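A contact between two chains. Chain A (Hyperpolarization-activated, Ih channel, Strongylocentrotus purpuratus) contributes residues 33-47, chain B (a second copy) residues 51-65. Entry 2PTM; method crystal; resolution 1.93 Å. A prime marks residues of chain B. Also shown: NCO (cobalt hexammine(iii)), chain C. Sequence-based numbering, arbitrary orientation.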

ATOM      1  N   LYS A  33      12.157 -18.604  22.175  1.00 32.57           N
ATOM      2  CA  LYS A  33      11.591 -17.278  22.408  1.00 30.04           C
ATOM      3  C   LYS A  33      10.420 -17.034  21.464  1.00 29.75           C
ATOM      4  O   LYS A  33       9.361 -16.535  21.866  1.00 27.50           O
ATOM      5  CB  LYS A  33      12.648 -16.192  22.213  1.00 31.39           C
ATOM      6  CG  LYS A  33      12.098 -14.773  22.362  1.00 30.00           C
ATOM      7  CD  LYS A  33      13.191 -13.711  22.363  1.00 31.48           C
ATOM      8  CE  LYS A  33      12.625 -12.344  22.834  1.00 29.77           C
ATOM      9  NZ  LYS A  33      13.389 -11.210  22.281  1.00 37.24           N
ATOM     10  N   ILE A  34      10.617 -17.401  20.205  1.00 26.79           N
ATOM     11  CA  ILE A  34       9.592 -17.224  19.184  1.00 25.68           C
ATOM     12  C   ILE A  34       8.373 -18.108  19.441  1.00 25.03           C
ATOM     13  O   ILE A  34       7.242 -17.636  19.392  1.00 27.63           O
ATOM     14  CB  ILE A  34      10.182 -17.466  17.795  1.00 26.91           C
ATOM     15  CG1 ILE A  34      11.217 -16.377  17.514  1.00 26.95           C
ATOM     16  CG2 ILE A  34       9.090 -17.482  16.725  1.00 27.91           C
ATOM     17  CD1 ILE A  34      12.099 -16.645  16.313  1.00 29.89           C
ATOM     18  N   LEU A  35       8.597 -19.384  19.735  1.00 24.26           N
ATOM     19  CA  LEU A  35       7.475 -20.282  20.046  1.00 23.06           C
ATOM     20  C   LEU A  35       6.714 -19.817  21.287  1.00 24.49           C
ATOM     21  O   LEU A  35       5.484 -19.837  21.303  1.00 23.62           O
ATOM     22  CB  LEU A  35       7.961 -21.722  20.216  1.00 26.25           C
ATOM     23  CG  LEU A  35       8.582 -22.338  18.960  1.00 30.40           C
ATOM     24  CD1 LEU A  35       9.141 -23.732  19.259  1.00 34.50           C
ATOM     25  CD2 LEU A  35       7.550 -22.406  17.828  1.00 33.05           C
ATOM     26  N   ASP A  36       7.439 -19.393  22.322  1.00 24.37           N
ATOM     27  CA  ASP A  36       6.803 -18.839  23.527  1.00 25.54           C
ATOM     28  C   ASP A  36       5.958 -17.605  23.213  1.00 23.83           C
ATOM     29  O   ASP A  36       4.889 -17.380  23.811  1.00 23.09           O
ATOM     30  CB  ASP A  36       7.856 -18.436  24.558  1.00 28.41           C
ATOM     31  CG  ASP A  36       8.542 -19.622  25.195  1.00 31.28           C
ATOM     32  OD1 ASP A  36       8.193 -20.770  24.868  1.00 33.55           O
ATOM     33  OD2 ASP A  36       9.445 -19.397  26.025  1.00 30.81           O
ATOM     34  N   TYR A  37       6.459 -16.775  22.308  1.00 20.64           N
ATOM     35  CA  TYR A  37       5.715 -15.583  21.892  1.00 19.41           C
ATOM     36  C   TYR A  37       4.394 -15.962  21.210  1.00 22.00           C
ATOM     37  O   TYR A  37       3.339 -15.426  21.550  1.00 22.36           O
ATOM     38  CB  TYR A  37       6.573 -14.682  20.981  1.00 19.42           C
ATOM     39  CG  TYR A  37       5.821 -13.494  20.402  1.00 21.56           C
ATOM     40  CD1 TYR A  37       5.886 -12.238  21.000  1.00 23.58           C
ATOM     41  CD2 TYR A  37       5.024 -13.635  19.268  1.00 23.25           C
ATOM     42  CE1 TYR A  37       5.197 -11.148  20.469  1.00 26.38           C
ATOM     43  CE2 TYR A  37       4.329 -12.549  18.737  1.00 25.45           C
ATOM     44  CZ  TYR A  37       4.422 -11.314  19.338  1.00 28.78           C
ATOM     45  OH  TYR A  37       3.724 -10.252  18.805  1.00 32.96           O
ATOM     46  N   TYR A  38       4.439 -16.889  20.257  1.00 23.64           N
ATOM     47  CA  TYR A  38       3.206 -17.276  19.563  1.00 24.52           C
ATOM     48  C   TYR A  38       2.210 -17.876  20.534  1.00 23.72           C
ATOM     49  O   TYR A  38       1.016 -17.601  20.456  1.00 25.41           O
ATOM     50  CB  TYR A  38       3.477 -18.267  18.429  1.00 25.00           C
ATOM     51  CG  TYR A  38       3.834 -17.604  17.114  1.00 27.88           C
ATOM     52  CD1 TYR A  38       5.155 -17.361  16.776  1.00 28.29           C
ATOM     53  CD2 TYR A  38       2.845 -17.214  16.217  1.00 31.53           C
ATOM     54  CE1 TYR A  38       5.486 -16.747  15.580  1.00 27.50           C
ATOM     55  CE2 TYR A  38       3.168 -16.599  15.018  1.00 31.97           C
ATOM     56  CZ  TYR A  38       4.492 -16.374  14.706  1.00 29.43           C
ATOM     57  OH  TYR A  38       4.834 -15.772  13.519  1.00 31.22           O
ATOM     58  N   GLU A  39       2.701 -18.709  21.445  1.00 23.77           N
ATOM     59  CA  GLU A  39       1.820 -19.339  22.414  1.00 20.92           C
ATOM     60  C   GLU A  39       1.203 -18.283  23.319  1.00 23.97           C
ATOM     61  O   GLU A  39      -0.000 -18.300  23.578  1.00 28.38           O
ATOM     62  CB  GLU A  39       2.567 -20.365  23.271  1.00 23.39           C
ATOM     63  CG  GLU A  39       1.643 -21.027  24.302  1.00 31.41           C
ATOM     64  CD  GLU A  39       2.383 -21.885  25.306  1.00 38.97           C
ATOM     65  OE1 GLU A  39       3.411 -21.428  25.841  1.00 43.02           O
ATOM     66  OE2 GLU A  39       1.934 -23.019  25.565  1.00 41.54           O
ATOM     67  N   TYR A  40       2.029 -17.362  23.802  1.00 24.79           N
ATOM     68  CA  TYR A  40       1.549 -16.338  24.733  1.00 24.70           C
ATOM     69  C   TYR A  40       0.546 -15.406  24.074  1.00 25.57           C
ATOM     70  O   TYR A  40      -0.503 -15.085  24.647  1.00 25.63           O
ATOM     71  CB  TYR A  40       2.702 -15.507  25.306  1.00 22.88           C
ATOM     72  CG  TYR A  40       2.219 -14.508  26.335  1.00 24.14           C
ATOM     73  CD1 TYR A  40       2.186 -14.832  27.690  1.00 24.66           C
ATOM     74  CD2 TYR A  40       1.761 -13.255  25.952  1.00 26.00           C
ATOM     75  CE1 TYR A  40       1.727 -13.912  28.636  1.00 25.65           C
ATOM     76  CE2 TYR A  40       1.302 -12.341  26.886  1.00 26.50           C
ATOM     77  CZ  TYR A  40       1.290 -12.673  28.223  1.00 27.44           C
ATOM     78  OH  TYR A  40       0.826 -11.755  29.146  1.00 29.55           O
ATOM     79  N   ARG A  41       0.878 -14.951  22.875  1.00 23.20           N
ATOM     80  CA  ARG A  41       0.036 -13.964  22.213  1.00 24.62           C
ATOM     81  C   ARG A  41      -1.256 -14.564  21.690  1.00 27.86           C
ATOM     82  O   ARG A  41      -2.328 -13.995  21.892  1.00 30.51           O
ATOM     83  CB  ARG A  41       0.765 -13.277  21.068  1.00 21.12           C
ATOM     84  CG  ARG A  41      -0.134 -12.271  20.384  1.00 24.16           C
ATOM     85  CD  ARG A  41       0.587 -11.420  19.371  1.00 26.06           C
ATOM     86  NE  ARG A  41      -0.357 -10.583  18.630  1.00 26.77           N
ATOM     87  CZ  ARG A  41      -0.003  -9.717  17.688  1.00 33.29           C
ATOM     88  NH1 ARG A  41       1.278  -9.559  17.377  1.00 36.32           N
ATOM     89  NH2 ARG A  41      -0.926  -9.002  17.065  1.00 34.35           N
ATOM     90  N   TYR A  42      -1.157 -15.709  21.020  1.00 24.73           N
ATOM     91  CA  TYR A  42      -2.302 -16.243  20.278  1.00 33.57           C
ATOM     92  C   TYR A  42      -3.035 -17.366  21.005  1.00 39.05           C
ATOM     93  O   TYR A  42      -4.222 -17.597  20.762  1.00 43.03           O
ATOM     94  CB  TYR A  42      -1.895 -16.660  18.852  1.00 33.92           C
ATOM     95  CG  TYR A  42      -1.304 -15.523  18.031  1.00 34.11           C
ATOM     96  CD1 TYR A  42      -2.118 -14.540  17.471  1.00 35.88           C
ATOM     97  CD2 TYR A  42       0.064 -15.432  17.818  1.00 33.73           C
ATOM     98  CE1 TYR A  42      -1.580 -13.496  16.728  1.00 36.28           C
ATOM     99  CE2 TYR A  42       0.611 -14.385  17.077  1.00 35.52           C
ATOM    100  CZ  TYR A  42      -0.218 -13.425  16.533  1.00 37.71           C
ATOM    101  OH  TYR A  42       0.327 -12.391  15.800  1.00 42.06           O
ATOM    102  N   ARG A  43      -2.333 -18.054  21.901  1.00 38.20           N
ATOM    103  CA  ARG A  43      -2.948 -19.091  22.729  1.00 42.03           C
ATOM    104  C   ARG A  43      -3.670 -20.153  21.904  1.00 39.79           C
ATOM    105  O   ARG A  43      -4.734 -20.645  22.298  1.00 38.06           O
ATOM    106  CB  ARG A  43      -3.913 -18.470  23.744  1.00 48.73           C
ATOM    107  CG  ARG A  43      -3.269 -17.438  24.668  1.00 53.37           C
ATOM    108  CD  ARG A  43      -2.263 -18.080  25.612  1.00 58.76           C
ATOM    109  NE  ARG A  43      -1.639 -17.104  26.508  1.00 64.75           N
ATOM    110  CZ  ARG A  43      -2.236 -16.594  27.581  1.00 69.80           C
ATOM    111  NH1 ARG A  43      -3.474 -16.966  27.881  1.00 71.82           N
ATOM    112  NH2 ARG A  43      -1.604 -15.713  28.350  1.00 70.60           N
ATOM    113  N   GLY A  44      -3.096 -20.498  20.755  1.00 37.15           N
ATOM    114  CA  GLY A  44      -3.589 -21.610  19.962  1.00 38.37           C
ATOM    115  C   GLY A  44      -4.666 -21.249  18.959  1.00 41.57           C
ATOM    116  O   GLY A  44      -5.234 -22.121  18.304  1.00 43.82           O
ATOM    117  N   LYS A  45      -4.948 -19.961  18.825  1.00 42.62           N
ATOM    118  CA  LYS A  45      -5.995 -19.518  17.919  1.00 46.92           C
ATOM    119  C   LYS A  45      -5.614 -18.212  17.249  1.00 50.67           C
ATOM    120  O   LYS A  45      -5.220 -17.255  17.913  1.00 49.74           O
ATOM    121  CB  LYS A  45      -7.319 -19.359  18.669  1.00 48.15           C
ATOM    122  CG  LYS A  45      -7.934 -20.675  19.121  1.00 54.18           C
ATOM    123  CD  LYS A  45      -9.166 -20.448  19.987  1.00 58.91           C
ATOM    124  CE  LYS A  45      -9.903 -21.752  20.255  1.00 62.45           C
ATOM    125  NZ  LYS A  45     -11.154 -21.534  21.035  1.00 64.04           N
ATOM    126  N   MET A  46      -5.721 -18.181  15.927  1.00 53.77           N
ATOM    127  CA  MET A  46      -5.474 -16.958  15.185  1.00 57.54           C
ATOM    128  C   MET A  46      -6.689 -16.552  14.370  1.00 63.82           C
ATOM    129  O   MET A  46      -6.965 -17.117  13.311  1.00 64.41           O
ATOM    130  CB  MET A  46      -4.255 -17.098  14.275  1.00 58.07           C
ATOM    131  CG  MET A  46      -2.944 -17.232  15.021  1.00 56.18           C
ATOM    132  SD  MET A  46      -1.559 -17.441  13.899  1.00 57.22           S
ATOM    133  CE  MET A  46      -1.017 -15.749  13.681  1.00 59.59           C
ATOM    134  N   PHE A  47      -7.419 -15.574  14.887  1.00 67.92           N
ATOM    135  CA  PHE A  47      -8.461 -14.915  14.128  1.00 72.39           C
ATOM    136  C   PHE A  47      -7.740 -13.858  13.299  1.00 81.10           C
ATOM    137  O   PHE A  47      -6.535 -13.974  13.067  1.00 83.39           O
ATOM    138  CB  PHE A  47      -9.475 -14.292  15.080  1.00 69.46           C
ATOM    139  CG  PHE A  47      -9.862 -15.197  16.220  1.00 69.14           C
ATOM    140  CD1 PHE A  47      -9.095 -15.249  17.375  1.00 70.63           C
ATOM    141  CD2 PHE A  47     -10.988 -15.998  16.136  1.00 66.34           C
ATOM    142  CE1 PHE A  47      -9.446 -16.082  18.425  1.00 69.51           C
ATOM    143  CE2 PHE A  47     -11.346 -16.827  17.184  1.00 67.12           C
ATOM    144  CZ  PHE A  47     -10.573 -16.872  18.328  1.00 67.89           C
TER
ATOM    145  N   HIS B  51       5.890 -12.716   6.439  1.00 59.08           N
ATOM    146  CA  HIS B  51       4.681 -13.002   7.201  1.00 58.64           C
ATOM    147  C   HIS B  51       5.022 -13.196   8.672  1.00 57.37           C
ATOM    148  O   HIS B  51       4.385 -12.617   9.555  1.00 59.49           O
ATOM    149  CB  HIS B  51       3.988 -14.239   6.652  1.00 59.37           C
ATOM    150  N   ILE B  52       6.036 -14.017   8.922  1.00 52.90           N
ATOM    151  CA  ILE B  52       6.492 -14.298  10.274  1.00 50.15           C
ATOM    152  C   ILE B  52       6.948 -13.020  10.975  1.00 46.33           C
ATOM    153  O   ILE B  52       6.488 -12.708  12.070  1.00 42.41           O
ATOM    154  CB  ILE B  52       7.636 -15.326  10.268  1.00 50.88           C
ATOM    155  CG1 ILE B  52       7.147 -16.635   9.628  1.00 52.09           C
ATOM    156  CG2 ILE B  52       8.177 -15.537  11.688  1.00 49.12           C
ATOM    157  CD1 ILE B  52       8.256 -17.574   9.186  1.00 52.47           C
ATOM    158  N   PHE B  53       7.846 -12.274  10.344  1.00 45.77           N
ATOM    159  CA  PHE B  53       8.282 -11.004  10.921  1.00 47.34           C
ATOM    160  C   PHE B  53       7.093 -10.131  11.353  1.00 43.29           C
ATOM    161  O   PHE B  53       7.135  -9.500  12.402  1.00 44.08           O
ATOM    162  CB  PHE B  53       9.203 -10.246   9.959  1.00 49.72           C
ATOM    163  CG  PHE B  53      10.667 -10.550  10.153  1.00 52.86           C
ATOM    164  CD1 PHE B  53      11.135 -11.854  10.079  1.00 54.90           C
ATOM    165  CD2 PHE B  53      11.575  -9.531  10.403  1.00 53.39           C
ATOM    166  CE1 PHE B  53      12.479 -12.135  10.255  1.00 54.68           C
ATOM    167  CE2 PHE B  53      12.923  -9.804  10.580  1.00 51.83           C
ATOM    168  CZ  PHE B  53      13.374 -11.107  10.503  1.00 54.22           C
ATOM    169  N   ARG B  54       6.028 -10.115  10.561  1.00 44.00           N
ATOM    170  CA  ARG B  54       4.885  -9.245  10.858  1.00 47.66           C
ATOM    171  C   ARG B  54       3.999  -9.767  11.992  1.00 44.06           C
ATOM    172  O   ARG B  54       3.238  -9.007  12.585  1.00 42.47           O
ATOM    173  CB  ARG B  54       4.058  -8.997   9.594  1.00 55.14           C
ATOM    174  CG  ARG B  54       4.753  -8.092   8.589  1.00 61.59           C
ATOM    175  CD  ARG B  54       4.141  -8.182   7.196  1.00 68.67           C
ATOM    176  NE  ARG B  54       4.745  -7.213   6.279  1.00 73.85           N
ATOM    177  CZ  ARG B  54       5.925  -7.373   5.685  1.00 76.38           C
ATOM    178  NH1 ARG B  54       6.640  -8.469   5.904  1.00 78.04           N
ATOM    179  NH2 ARG B  54       6.394  -6.437   4.872  1.00 76.54           N
ATOM    180  N   GLU B  55       4.107 -11.061  12.291  1.00 44.18           N
ATOM    181  CA  GLU B  55       3.323 -11.697  13.358  1.00 47.05           C
ATOM    182  C   GLU B  55       3.978 -11.565  14.736  1.00 44.85           C
ATOM    183  O   GLU B  55       3.388 -11.946  15.764  1.00 45.03           O
ATOM    184  CB  GLU B  55       3.109 -13.190  13.043  1.00 50.70           C
ATOM    185  CG  GLU B  55       2.129 -13.460  11.918  1.00 57.56           C
ATOM    186  CD  GLU B  55       2.427 -14.749  11.168  1.00 64.06           C
ATOM    187  OE1 GLU B  55       3.169 -15.600  11.700  1.00 62.51           O
ATOM    188  OE2 GLU B  55       1.919 -14.912  10.038  1.00 68.94           O
ATOM    189  N   VAL B  56       5.198 -11.035  14.757  1.00 39.03           N
ATOM    190  CA  VAL B  56       5.993 -11.026  15.976  1.00 33.44           C
ATOM    191  C   VAL B  56       6.298  -9.608  16.455  1.00 28.45           C
ATOM    192  O   VAL B  56       5.929  -8.622  15.817  1.00 28.48           O
ATOM    193  CB  VAL B  56       7.314 -11.835  15.808  1.00 33.12           C
ATOM    194  CG1 VAL B  56       7.029 -13.274  15.375  1.00 36.46           C
ATOM    195  CG2 VAL B  56       8.224 -11.171  14.810  1.00 30.77           C
ATOM    196  N   SER B  57       6.965  -9.517  17.594  1.00 24.79           N
ATOM    197  CA  SER B  57       7.295  -8.233  18.188  1.00 25.74           C
ATOM    198  C   SER B  57       8.445  -7.593  17.434  1.00 25.88           C
ATOM    199  O   SER B  57       9.170  -8.271  16.692  1.00 24.79           O
ATOM    200  CB  SER B  57       7.734  -8.445  19.632  1.00 24.00           C
ATOM    201  OG  SER B  57       8.911  -9.226  19.637  1.00 23.27           O
ATOM    202  N   GLU B  58       8.638  -6.296  17.654  1.00 23.12           N
ATOM    203  CA  GLU B  58       9.785  -5.596  17.091  1.00 22.89           C
ATOM    204  C   GLU B  58      11.081  -6.211  17.614  1.00 23.11           C
ATOM    205  O   GLU B  58      12.061  -6.307  16.880  1.00 25.02           O
ATOM    206  CB  GLU B  58       9.725  -4.106  17.421  1.00 23.85           C
ATOM    207  CG  GLU B  58      10.895  -3.303  16.875  1.00 25.36           C
ATOM    208  CD  GLU B  58      10.649  -1.818  16.963  0.50 23.79           C
ATOM    209  OE1 GLU B  58       9.894  -1.395  17.860  0.50 23.48           O
ATOM    210  OE2 GLU B  58      11.208  -1.075  16.138  0.50 22.70           O
ATOM    211  N   SER B  59      11.082  -6.644  18.873  1.00 21.92           N
ATOM    212  CA  SER B  59      12.258  -7.303  19.456  1.00 24.69           C
ATOM    213  C   SER B  59      12.626  -8.610  18.751  1.00 26.19           C
ATOM    214  O   SER B  59      13.803  -8.866  18.448  1.00 25.67           O
ATOM    215  CB  SER B  59      12.038  -7.574  20.944  1.00 29.19           C
ATOM    216  OG  SER B  59      11.915  -6.359  21.655  1.00 30.25           O
ATOM    217  N   ILE B  60      11.630  -9.452  18.502  1.00 24.24           N
ATOM    218  CA  ILE B  60      11.892 -10.678  17.756  1.00 25.07           C
ATOM    219  C   ILE B  60      12.424 -10.337  16.360  1.00 27.34           C
ATOM    220  O   ILE B  60      13.377 -10.960  15.882  1.00 28.84           O
ATOM    221  CB  ILE B  60      10.654 -11.577  17.684  1.00 24.38           C
ATOM    222  CG1 ILE B  60      10.370 -12.154  19.079  1.00 24.74           C
ATOM    223  CG2 ILE B  60      10.845 -12.692  16.621  1.00 25.50           C
ATOM    224  CD1 ILE B  60       9.107 -12.956  19.190  1.00 24.82           C
ATOM    225  N   ARG B  61      11.838  -9.330  15.716  1.00 25.99           N
ATOM    226  CA  ARG B  61      12.305  -8.928  14.384  1.00 27.43           C
ATOM    227  C   ARG B  61      13.758  -8.480  14.407  1.00 30.22           C
ATOM    228  O   ARG B  61      14.516  -8.766  13.481  1.00 29.85           O
ATOM    229  CB  ARG B  61      11.441  -7.814  13.794  1.00 30.58           C
ATOM    230  CG  ARG B  61      10.115  -8.279  13.231  1.00 32.51           C
ATOM    231  CD  ARG B  61       9.493  -7.201  12.359  1.00 35.57           C
ATOM    232  NE  ARG B  61       9.150  -6.019  13.134  1.00 37.19           N
ATOM    233  CZ  ARG B  61       8.030  -5.898  13.845  1.00 38.14           C
ATOM    234  NH1 ARG B  61       7.150  -6.891  13.863  1.00 39.84           N
ATOM    235  NH2 ARG B  61       7.788  -4.790  14.533  1.00 36.73           N
ATOM    236  N   GLN B  62      14.146  -7.762  15.456  1.00 29.38           N
ATOM    237  CA  GLN B  62      15.531  -7.306  15.569  1.00 29.79           C
ATOM    238  C   GLN B  62      16.450  -8.484  15.838  1.00 30.96           C
ATOM    239  O   GLN B  62      17.529  -8.588  15.250  1.00 33.88           O
ATOM    240  CB  GLN B  62      15.679  -6.254  16.673  1.00 29.91           C
ATOM    241  CG  GLN B  62      15.008  -4.933  16.349  1.00 31.21           C
ATOM    242  CD  GLN B  62      14.852  -4.035  17.563  1.00 33.99           C
ATOM    243  OE1 GLN B  62      14.984  -4.478  18.707  1.00 36.21           O
ATOM    244  NE2 GLN B  62      14.556  -2.766  17.319  1.00 33.62           N
ATOM    245  N   ASP B  63      16.021  -9.372  16.731  1.00 29.68           N
ATOM    246  CA  ASP B  63      16.816 -10.552  17.062  1.00 33.07           C
ATOM    247  C   ASP B  63      17.029 -11.423  15.833  1.00 35.26           C
ATOM    248  O   ASP B  63      18.140 -11.889  15.571  1.00 37.85           O
ATOM    249  CB  ASP B  63      16.141 -11.366  18.170  1.00 35.69           C
ATOM    250  CG  ASP B  63      16.150 -10.653  19.502  1.00 40.39           C
ATOM    251  OD1 ASP B  63      16.826  -9.613  19.623  1.00 41.89           O
ATOM    252  OD2 ASP B  63      15.478 -11.131  20.436  1.00 44.46           O
ATOM    253  N   VAL B  64      15.966 -11.641  15.071  1.00 32.58           N
ATOM    254  CA  VAL B  64      16.080 -12.487  13.889  1.00 35.79           C
ATOM    255  C   VAL B  64      16.927 -11.819  12.807  1.00 36.27           C
ATOM    256  O   VAL B  64      17.785 -12.460  12.203  1.00 38.41           O
ATOM    257  CB  VAL B  64      14.703 -12.896  13.329  1.00 38.01           C
ATOM    258  CG1 VAL B  64      14.883 -13.750  12.081  1.00 39.82           C
ATOM    259  CG2 VAL B  64      13.908 -13.654  14.389  1.00 38.82           C
ATOM    260  N   ALA B  65      16.714 -10.529  12.569  1.00 34.02           N
ATOM    261  CA  ALA B  65      17.506  -9.843  11.549  1.00 33.16           C
ATOM    262  C   ALA B  65      18.987  -9.804  11.943  1.00 35.53           C
ATOM    263  O   ALA B  65      19.874  -9.994  11.103  1.00 37.36           O
ATOM    264  CB  ALA B  65      16.975  -8.439  11.301  1.00 33.50           C
TER
HETATM  265 CO   NCO C 301       6.174 -24.185  25.988  0.50 17.76          CO
HETATM  266  N1  NCO C 301       4.322 -25.067  25.325  1.00 37.97           N
HETATM  267  N2  NCO C 301       6.509 -25.855  27.329  1.00 30.30           N
HETATM  268  N3  NCO C 301       7.440 -25.126  24.419  1.00 33.66           N
HETATM  269  N4  NCO C 301       5.008 -23.036  27.688  1.00 23.55           N
HETATM  270  N5  NCO C 301       8.004 -23.280  26.712  1.00 40.36           N
HETATM  271  N6  NCO C 301       5.771 -22.491  24.600  1.00 30.63           N

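Helix 33-42 of chain A lies nearly antiparallel to helix 58-65 of chain B, their directions 159° apart, and makes a 60° angle with the preceding helix 51-55. It therefore reads two helices and the bend between them, and three residues organise the match.

Glu55′, the most covered, lies just before the bend and bonds through both side chain and backbone. Its carboxylate takes a very short hydrogen bond from Tyr38, OH to Glu55′ OE1 at 2.5 Å, while its backbone carbonyl, which accepts no backbone hydrogen bond within the stretch, takes one from Tyr42, Tyr42 OH to Glu55′ O at 3.1 Å. The same oxygen sits at the edge of the Tyr37 ring, 3.2 Å from Tyr37 CE2.

Ile60′ is the apolar counterpart. Its CD1 lies 3.5 Å from Tyr37 CG and its CG2 3.8 Å from Ile34 CG1, filling the space between residues one helical turn apart. The Ser57′ side chain caps this helix, with Ile60′ N to Ser57′ OG at 3.0 Å.

Tyr37 spans the bend, also touching Val56′ and Ser57′; Arg41 NH1 donates to Tyr37 OH at 2.9 Å. An extended Lys33 reaches Asp63′, NZ to OD2 at 2.8 Å, in a salt bridge. The rule: apolar side chains pack between the antiparallel helices, tyrosine hydroxyls bond Glu55′ beside the bend, and one salt bridge joins Lys33 to Asp63′.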